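Local coordinates for ABC transporter periplasmic peptide-binding protein (Pseudoalteromonas, PDB 4QFL), which binds dipeptides such as Ala-Phe in the periplasm, probably delivering them to an ABC transporter for uptake, at residues D373-M379 and R425-L431. Numbering follows the deposited sequence.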
# COMPACT_ATOMS: atom_id res chain seq x y z
N ASP A 373 13.99 28.82 -1.24
CA ASP A 373 13.21 28.08 -2.22
C ASP A 373 13.11 26.60 -1.82
O ASP A 373 14.01 26.05 -1.20
CB ASP A 373 13.87 28.17 -3.60
CG ASP A 373 13.73 29.54 -4.23
OD1 ASP A 373 13.31 30.49 -3.52
OD2 ASP A 373 14.03 29.66 -5.43
N MET A 374 12.00 25.96 -2.18
CA MET A 374 11.90 24.52 -1.99
C MET A 374 10.95 23.92 -3.01
O MET A 374 10.12 24.62 -3.59
CB MET A 374 11.40 24.19 -0.59
CG MET A 374 9.98 24.65 -0.31
SD MET A 374 9.47 24.20 1.35
CE MET A 374 9.62 22.41 1.28
N SER A 375 11.08 22.61 -3.21
CA SER A 375 10.11 21.88 -4.01
C SER A 375 9.12 21.17 -3.09
O SER A 375 9.43 20.80 -1.95
CB SER A 375 10.80 20.88 -4.96
OG SER A 375 11.57 19.90 -4.27
N ILE A 376 7.90 21.04 -3.59
CA ILE A 376 6.93 20.13 -3.03
C ILE A 376 6.54 19.20 -4.15
O ILE A 376 6.00 19.63 -5.17
CB ILE A 376 5.68 20.84 -2.53
CG1 ILE A 376 6.02 21.74 -1.35
CG2 ILE A 376 4.61 19.81 -2.14
CD1 ILE A 376 4.81 22.45 -0.77
N TRP A 377 6.83 17.93 -3.98
CA TRP A 377 6.45 16.94 -4.94
C TRP A 377 5.00 16.51 -4.72
O TRP A 377 4.61 16.22 -3.60
CB TRP A 377 7.40 15.76 -4.84
CG TRP A 377 8.71 16.06 -5.46
CD1 TRP A 377 9.53 17.13 -5.20
CD2 TRP A 377 9.38 15.27 -6.45
NE1 TRP A 377 10.66 17.06 -5.98
CE2 TRP A 377 10.59 15.93 -6.75
CE3 TRP A 377 9.08 14.08 -7.10
CZ2 TRP A 377 11.49 15.42 -7.68
CZ3 TRP A 377 9.96 13.59 -8.02
CH2 TRP A 377 11.16 14.25 -8.30
N ALA A 378 4.21 16.50 -5.80
CA ALA A 378 2.78 16.23 -5.74
C ALA A 378 2.39 15.03 -6.60
O ALA A 378 2.73 14.98 -7.79
CB ALA A 378 1.98 17.45 -6.16
N MET A 379 1.65 14.09 -6.01
CA MET A 379 1.14 12.92 -6.72
C MET A 379 0.23 13.31 -7.89
O MET A 379 -0.55 14.25 -7.77
CB MET A 379 0.39 12.00 -5.74
CG MET A 379 1.23 11.61 -4.55
SD MET A 379 0.35 10.63 -3.31
CE MET A 379 -0.61 11.92 -2.53
N ARG A 425 15.01 12.36 -4.55
CA ARG A 425 15.31 13.54 -5.37
C ARG A 425 14.59 14.81 -4.89
O ARG A 425 14.89 15.92 -5.34
CB ARG A 425 14.99 13.28 -6.85
CG ARG A 425 15.96 12.31 -7.55
CD ARG A 425 16.11 12.61 -9.05
NE ARG A 425 15.97 11.42 -9.89
CZ ARG A 425 15.89 11.44 -11.21
NH1 ARG A 425 15.95 12.59 -11.88
NH2 ARG A 425 15.75 10.31 -11.89
N HIS A 426 13.65 14.65 -3.96
CA HIS A 426 12.78 15.74 -3.54
C HIS A 426 13.29 16.50 -2.34
O HIS A 426 14.11 15.99 -1.59
CB HIS A 426 11.40 15.18 -3.18
CG HIS A 426 11.42 14.19 -2.05
ND1 HIS A 426 11.98 12.94 -2.18
CD2 HIS A 426 10.94 14.27 -0.79
CE1 HIS A 426 11.84 12.29 -1.04
NE2 HIS A 426 11.22 13.07 -0.18
N ASP A 427 12.79 17.72 -2.16
CA ASP A 427 12.95 18.46 -0.91
C ASP A 427 11.87 17.99 0.04
O ASP A 427 12.13 17.72 1.21
CB ASP A 427 12.72 19.97 -1.11
CG ASP A 427 13.87 20.66 -1.78
OD1 ASP A 427 14.97 20.09 -1.87
OD2 ASP A 427 13.65 21.81 -2.22
N SER A 428 10.65 17.95 -0.48
CA SER A 428 9.48 17.53 0.27
C SER A 428 8.47 16.94 -0.69
O SER A 428 8.53 17.21 -1.89
CB SER A 428 8.86 18.71 1.03
OG SER A 428 8.12 19.54 0.16
N VAL A 429 7.56 16.14 -0.17
CA VAL A 429 6.58 15.45 -1.00
C VAL A 429 5.28 15.26 -0.25
O VAL A 429 5.26 15.05 0.97
CB VAL A 429 7.09 14.07 -1.44
CG1 VAL A 429 7.49 13.25 -0.23
CG2 VAL A 429 6.03 13.34 -2.26
N LEU A 430 4.19 15.34 -1.00
CA LEU A 430 2.87 14.99 -0.51
C LEU A 430 2.65 13.54 -0.86
O LEU A 430 2.55 13.19 -2.03
CB LEU A 430 1.81 15.86 -1.19
CG LEU A 430 1.89 17.35 -0.89
CD1 LEU A 430 0.90 18.12 -1.75
CD2 LEU A 430 1.68 17.62 0.59
N LEU A 431 2.59 12.70 0.15
CA LEU A 431 2.36 11.28 -0.04
C LEU A 431 1.51 10.75 1.11
O LEU A 431 0.77 11.50 1.73
CB LEU A 431 3.70 10.53 -0.10
CG LEU A 431 3.97 9.81 -1.42
CD1 LEU A 431 5.44 9.42 -1.58
CD2 LEU A 431 3.07 8.60 -1.58
O HOH W 1 13.32 18.81 -5.97
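Trp377 and Val429 form a parallel beta bridge, the axes of strand segments 373-378 and 428-431 lying 21° apart, and the backbone bonds Trp377 N to Ser428 O and Leu430 N to Trp377 O, both 2.8 Å, fix the register. This parallel pairing belongs to the mixed alpha/beta lobe of a periplasmic solute-binding fold; strand 406-410 also pairs with strand 373-378. Where segment 425-431 enters its strand, side chains add bonds to the Ser375 backbone: Asp427 OD2 accepts Ser375 N at 2.9 Å on its anti side, the donor lying out of the carboxylate plane, while OD1 salt-bridges Arg301. Ser428 OG, set between its backbone N and carbonyl carbon (chi1 76°), donates to Ser375 O in the carbonyl plane, on a lone pair. His426 CB covers one face of the Trp377 indole, 3.4 Å from the centroid of the five-membered ring and 13° off its normal; the imidazole turns an edge to that ring, its NE2 held by Pro459 O. At the indole rim, a water accepts from Trp377 NE1 at 3.2 Å and meets Ser375 OG at 2.7 Å. With an alanine at Trp377, His426 CB would probably lose its aromatic cover and the bridging water its NE1 donor. Towards the ligand pocket, Leu431 touches the bound phenylalanine, and its CD2 lies 3.8 Å from Met379 SD.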